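Local coordinates for Thiol:disulfide interchange protein DsbA (Neisseria meningitidis MC58, PDB 3DVW) that probably acts as a periplasmic thiol:disulfide oxidoreductase of the DsbA type, with a thioredoxin fold, helping to form disulfide bonds in other proteins, at residues Val64-Glu69 / Asp153-Val158; Gly24-Leu29 / Lys184-Gln189. All coordinates share one frame; numbering follows the deposited sequence.

Contact 1: Val64-Glu69 / Asp153-Val158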
loop_
_atom_site.group_PDB
_atom_site.type_symbol
_atom_site.label_atom_id
_atom_site.label_comp_id
_atom_site.label_asym_id
_atom_site.label_seq_id
_atom_site.Cartn_x
_atom_site.Cartn_y
_atom_site.Cartn_z
ATOM N N VAL A 64 -0.339 -7.299 -2.843
ATOM C CA VAL A 64 0.195 -8.651 -2.789
ATOM C C VAL A 64 -0.185 -9.414 -4.052
ATOM O O VAL A 64 -1.203 -9.113 -4.670
ATOM C CB VAL A 64 -0.312 -9.450 -1.555
ATOM C CG1 VAL A 64 0.221 -8.827 -0.279
ATOM C CG2 VAL A 64 -1.853 -9.508 -1.514
ATOM N N VAL A 65 0.635 -10.400 -4.415
ATOM C CA VAL A 65 0.337 -11.297 -5.502
ATOM C C VAL A 65 0.523 -12.732 -4.991
ATOM O O VAL A 65 1.644 -13.195 -4.828
ATOM C CB VAL A 65 1.228 -11.058 -6.740
ATOM C CG1 VAL A 65 0.807 -11.989 -7.845
ATOM C CG2 VAL A 65 1.147 -9.625 -7.210
ATOM N N TRP A 66 -0.598 -13.389 -4.690
ATOM C CA TRP A 66 -0.610 -14.718 -4.097
ATOM C C TRP A 66 -0.995 -15.822 -5.075
ATOM O O TRP A 66 -0.977 -16.994 -4.708
ATOM C CB TRP A 66 -1.544 -14.736 -2.897
ATOM C CG TRP A 66 -1.026 -14.003 -1.717
ATOM C CD1 TRP A 66 0.274 -13.891 -1.332
ATOM C CD2 TRP A 66 -1.800 -13.311 -0.734
ATOM N NE1 TRP A 66 0.356 -13.143 -0.187
ATOM C CE2 TRP A 66 -0.907 -12.804 0.221
ATOM C CE3 TRP A 66 -3.170 -13.079 -0.562
ATOM C CZ2 TRP A 66 -1.339 -12.063 1.322
ATOM C CZ3 TRP A 66 -3.594 -12.349 0.526
ATOM C CH2 TRP A 66 -2.694 -11.866 1.466
ATOM N N GLN A 67 -1.382 -15.432 -6.277
ATOM C CA GLN A 67 -1.707 -16.362 -7.352
ATOM C C GLN A 67 -1.674 -15.588 -8.672
ATOM O O GLN A 67 -1.769 -14.352 -8.682
ATOM C CB GLN A 67 -3.085 -16.999 -7.121
ATOM C CG GLN A 67 -4.263 -16.025 -7.157
ATOM C CD GLN A 67 -5.607 -16.639 -6.797
ATOM O OE1 GLN A 67 -5.690 -17.799 -6.374
ATOM N NE2 GLN A 67 -6.663 -15.837 -6.923
ATOM N N LYS A 68 -1.554 -16.303 -9.790
ATOM C CA LYS A 68 -1.389 -15.645 -11.081
ATOM C C LYS A 68 -2.526 -14.703 -11.410
ATOM O O LYS A 68 -2.329 -13.685 -12.056
ATOM C CB LYS A 68 -1.223 -16.667 -12.211
ATOM C CG LYS A 68 -2.436 -17.531 -12.498
ATOM C CD LYS A 68 -2.154 -18.478 -13.682
ATOM C CE LYS A 68 -3.419 -19.186 -14.195
ATOM N NZ LYS A 68 -3.119 -20.038 -15.417
ATOM N N GLU A 69 -3.731 -15.042 -10.972
ATOM C CA GLU A 69 -4.904 -14.266 -11.304
ATOM C C GLU A 69 -4.865 -12.891 -10.610
ATOM O O GLU A 69 -5.521 -11.938 -11.038
ATOM C CB GLU A 69 -6.168 -15.007 -10.889
ATOM C CG GLU A 69 -6.456 -16.280 -11.697
ATOM C CD GLU A 69 -5.750 -17.550 -11.185
ATOM O OE1 GLU A 69 -4.977 -17.501 -10.203
ATOM O OE2 GLU A 69 -5.969 -18.638 -11.780
ATOM N N ASP A 153 2.398 -12.783 3.922
ATOM C CA ASP A 153 1.317 -13.783 3.954
ATOM C C ASP A 153 0.037 -13.272 4.581
ATOM O O ASP A 153 -0.886 -14.053 4.830
ATOM C CB ASP A 153 1.781 -15.062 4.675
ATOM C CG ASP A 153 2.250 -14.821 6.098
ATOM O OD1 ASP A 153 2.110 -13.710 6.648
ATOM O OD2 ASP A 153 2.785 -15.782 6.699
ATOM N N GLY A 154 -0.036 -11.973 4.847
ATOM C CA GLY A 154 -1.249 -11.371 5.389
ATOM C C GLY A 154 -1.368 -9.914 4.989
ATOM O O GLY A 154 -0.372 -9.245 4.732
ATOM N N THR A 155 -2.603 -9.446 4.902
ATOM C CA THR A 155 -2.891 -8.052 4.578
ATOM C C THR A 155 -3.925 -7.530 5.556
ATOM O O THR A 155 -4.832 -8.297 5.963
ATOM C CB THR A 155 -3.447 -7.886 3.166
ATOM O OG1 THR A 155 -4.618 -8.695 3.010
ATOM C CG2 THR A 155 -2.375 -8.232 2.126
ATOM N N PRO A 156 -3.823 -6.243 5.929
ATOM C CA PRO A 156 -2.736 -5.327 5.593
ATOM C C PRO A 156 -1.494 -5.648 6.396
ATOM O O PRO A 156 -1.609 -6.135 7.521
ATOM C CB PRO A 156 -3.274 -3.964 6.037
ATOM C CG PRO A 156 -4.210 -4.289 7.139
ATOM C CD PRO A 156 -4.843 -5.589 6.777
ATOM N N THR A 157 -0.329 -5.405 5.795
ATOM C CA THR A 157 0.953 -5.450 6.486
ATOM C C THR A 157 1.603 -4.091 6.293
ATOM O O THR A 157 1.730 -3.628 5.155
ATOM C CB THR A 157 1.872 -6.540 5.938
ATOM O OG1 THR A 157 1.315 -7.826 6.258
ATOM C CG2 THR A 157 3.271 -6.442 6.533
ATOM N N VAL A 158 1.953 -3.422 7.394
ATOM C CA VAL A 158 2.582 -2.105 7.328
ATOM C C VAL A 158 3.988 -2.183 7.929
ATOM O O VAL A 158 4.161 -2.632 9.063
ATOM C CB VAL A 158 1.748 -1.030 8.050
ATOM C CG1 VAL A 158 2.482 0.323 8.022
ATOM C CG2 VAL A 158 0.398 -0.917 7.389
#
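W66 and V64 pack against the turn D153-T155, which runs into the cis-proline loop of the thioredoxin fold: the peptide bond before P156 is cis, and the side chain of T155 touches C36 and C39 of the redox-active CxxC motif. The W66 side chain can be traced outward from CB, which already points toward this turn. With CG anti to the carbonyl carbon (chi1 -72°), the indole is carried back over V64, whose CG2 stands 3.6 Å above the ring plane, over its centre. On the five-membered ring, NE1 gives its hydrogen to the carbonyl oxygen of I152, and this bond limits rotation of the indole. Farther out, CZ2 rests 3.7 Å from the carbonyl carbon of D153 and almost as near to G154 N. At the far end of the ring CH2 lies 3.7 Å from T155 CG2. The approach to the turn is oblique, and tryptophan suits it because one side chain supplies both a long apolar surface and a single donor for a backbone oxygen.

V64 and T155 meet tip to tip, CG1 of V64 standing 3.6 Å from CG2 of T155. The methyl of T155 is thus shared by the valine and the tryptophan, while its hydroxyl, OG1, also stays near the ring, 4.0 Å from W66 CH2. V64 is buried, and its branched, purely apolar side chain also reaches F31 and T147, which fits the place where strand 57-63 ends. Just past the cis-proline, at the start of strand 157-160, T157 OG1 donates to G154 O at 2.7 Å, approaching from above the carbonyl plane, 47° out of it.

Contact 2: Gly24-Leu29 / Lys184-Gln189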
loop_
_atom_site.group_PDB
_atom_site.type_symbol
_atom_site.label_atom_id
_atom_site.label_comp_id
_atom_site.label_asym_id
_atom_site.label_seq_id
_atom_site.Cartn_x
_atom_site.Cartn_y
_atom_site.Cartn_z
ATOM N N GLY A 24 17.352 8.157 2.421
ATOM C CA GLY A 24 17.372 9.333 3.288
ATOM C C GLY A 24 16.008 9.834 3.748
ATOM O O GLY A 24 15.919 10.880 4.399
ATOM N N LYS A 25 14.946 9.106 3.389
ATOM C CA LYS A 25 13.586 9.417 3.833
ATOM C C LYS A 25 13.104 8.289 4.734
ATOM O O LYS A 25 13.817 7.300 4.931
ATOM C CB LYS A 25 12.654 9.575 2.640
ATOM C CG LYS A 25 12.797 10.912 1.914
ATOM C CD LYS A 25 11.821 11.000 0.763
ATOM C CE LYS A 25 11.562 12.422 0.325
ATOM N NZ LYS A 25 10.380 12.480 -0.581
ATOM N N VAL A 26 11.922 8.484 5.314
ATOM C CA VAL A 26 11.282 7.488 6.161
ATOM C C VAL A 26 10.075 6.920 5.417
ATOM O O VAL A 26 9.082 7.612 5.199
ATOM C CB VAL A 26 10.814 8.096 7.491
ATOM C CG1 VAL A 26 10.184 7.017 8.350
ATOM C CG2 VAL A 26 11.972 8.773 8.205
ATOM N N GLU A 27 10.196 5.671 4.987
ATOM C CA GLU A 27 9.137 5.028 4.238
ATOM C C GLU A 27 8.137 4.343 5.148
ATOM O O GLU A 27 8.514 3.663 6.080
ATOM C CB GLU A 27 9.733 3.965 3.322
ATOM C CG GLU A 27 8.743 3.289 2.374
ATOM C CD GLU A 27 9.434 2.349 1.407
ATOM O OE1 GLU A 27 10.009 2.834 0.402
ATOM O OE2 GLU A 27 9.424 1.136 1.673
ATOM N N VAL A 28 6.864 4.509 4.823
ATOM C CA VAL A 28 5.798 3.720 5.409
ATOM C C VAL A 28 5.212 2.903 4.268
ATOM O O VAL A 28 4.660 3.462 3.323
ATOM C CB VAL A 28 4.716 4.626 6.032
ATOM C CG1 VAL A 28 3.576 3.781 6.589
ATOM C CG2 VAL A 28 5.311 5.558 7.107
ATOM N N LEU A 29 5.372 1.590 4.349
ATOM C CA LEU A 29 5.052 0.679 3.269
ATOM C C LEU A 29 3.842 -0.146 3.697
ATOM O O LEU A 29 3.894 -0.810 4.718
ATOM C CB LEU A 29 6.272 -0.227 3.022
ATOM C CG LEU A 29 6.080 -1.514 2.218
ATOM C CD1 LEU A 29 5.344 -1.326 0.917
ATOM C CD2 LEU A 29 7.430 -2.170 1.971
ATOM N N LYS A 184 11.826 6.881 15.320
ATOM C CA LYS A 184 12.907 5.921 15.546
ATOM C C LYS A 184 13.774 5.776 14.296
ATOM O O LYS A 184 15.000 5.921 14.362
ATOM C CB LYS A 184 12.340 4.557 15.977
ATOM C CG LYS A 184 13.377 3.486 16.349
ATOM C CD LYS A 184 12.712 2.194 16.761
ATOM C CE LYS A 184 13.723 1.123 17.144
ATOM N NZ LYS A 184 14.659 1.625 18.195
ATOM N N VAL A 185 13.145 5.518 13.156
ATOM C CA VAL A 185 13.872 5.405 11.885
ATOM C C VAL A 185 14.599 6.695 11.509
ATOM O O VAL A 185 15.771 6.649 11.157
ATOM C CB VAL A 185 12.926 5.022 10.719
ATOM C CG1 VAL A 185 13.634 5.174 9.354
ATOM C CG2 VAL A 185 12.424 3.613 10.901
ATOM N N ARG A 186 13.904 7.836 11.568
ATOM C CA ARG A 186 14.498 9.108 11.134
ATOM C C ARG A 186 15.808 9.359 11.861
ATOM O O ARG A 186 16.799 9.764 11.246
ATOM C CB ARG A 186 13.535 10.281 11.359
ATOM C CG ARG A 186 14.059 11.628 10.836
ATOM C CD ARG A 186 13.107 12.781 11.169
ATOM N NE ARG A 186 11.823 12.695 10.466
ATOM C CZ ARG A 186 10.709 12.150 10.958
ATOM N NH1 ARG A 186 10.672 11.635 12.182
ATOM N NH2 ARG A 186 9.608 12.132 10.210
ATOM N N GLU A 187 15.814 9.094 13.161
ATOM C CA GLU A 187 16.969 9.384 13.996
ATOM C C GLU A 187 18.037 8.289 13.978
ATOM O O GLU A 187 19.219 8.595 14.146
ATOM C CB GLU A 187 16.509 9.686 15.423
ATOM C CG GLU A 187 15.481 10.845 15.509
ATOM C CD GLU A 187 15.953 12.143 14.849
ATOM O OE1 GLU A 187 17.182 12.361 14.744
ATOM O OE2 GLU A 187 15.089 12.952 14.432
ATOM N N GLU A 188 17.642 7.029 13.786
ATOM C CA GLU A 188 18.610 5.945 13.541
ATOM C C GLU A 188 19.418 6.252 12.288
ATOM O O GLU A 188 20.637 6.101 12.263
ATOM C CB GLU A 188 17.898 4.599 13.328
ATOM C CG GLU A 188 17.696 3.752 14.564
ATOM C CD GLU A 188 16.830 2.521 14.303
ATOM O OE1 GLU A 188 16.337 2.338 13.168
ATOM O OE2 GLU A 188 16.629 1.736 15.250
ATOM N N GLN A 189 18.707 6.665 11.246
ATOM C CA GLN A 189 19.286 6.922 9.933
ATOM C C GLN A 189 20.229 8.121 9.969
ATOM O O GLN A 189 21.321 8.068 9.390
ATOM C CB GLN A 189 18.175 7.118 8.879
ATOM C CG GLN A 189 17.458 5.810 8.475
ATOM C CD GLN A 189 16.424 5.986 7.355
ATOM O OE1 GLN A 189 16.035 7.105 7.007
ATOM N NE2 GLN A 189 15.963 4.864 6.798
#
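At V26, chi1 of -179° spreads the two methyls over neighbouring residues of the helix: CG1 meets V185, while CG2 reaches chiefly R186 and also brushes V185. V185, with chi1 of 169°, likewise places its CG1 on this side, and the two CG1 atoms stand 4.0 Å apart as the valines slide past each other in opposite directions. R186 is met at its root, V26 CG2 lying 3.8 Å from R186 CB, and these two side chains cross at about a right angle. In this way helix 171-191, the C-terminal helix of the thioredoxin fold, lies against strand 26-32 of the central sheet. Valine is compact and apolar on both sides, and its branched CB also suits V26 to a strand; A182 of the same helix adds a further small neighbour to V26.

Beyond its aliphatic root the arginine chain bends at chi3 and carries its guanidinium group away to D56, where NE forms a salt bridge. D56 is also tied to V26 through the backbone, so the charged end and the valine share one neighbour. Toward the helix end the extended side chain of Q189 ends close to the carbonyl of K25, which accepts a hydrogen bond from Q20. The preceding G24 turns the chain with a positive phi of 78°, which glycine adopts easily. Contact across the pair is therefore chiefly hydrophobic, with little directional demand, while the charge of R186 is probably balanced by D56 at its margin.

Contact 1 and contact 2 have centres 24 Å apart but draw on the same central sheet, in which strands 26-32 and 157-160 are antiparallel neighbours. They meet there directly, V158 CG1 packing 3.9 Å from V28 CG1. Along the chain the order is 24-29, 64-69, 153-158 and 184-189, so contact 1 is nested inside the loop closed by contact 2. Between the segments of contact 1 the chain contains helices and no strand, as expected of the helical insertion of DsbA proteins. Contact 1 thus joins the two ends of that insertion beside the CxxC, whereas contact 2 lays the C-terminal helix against the sheet.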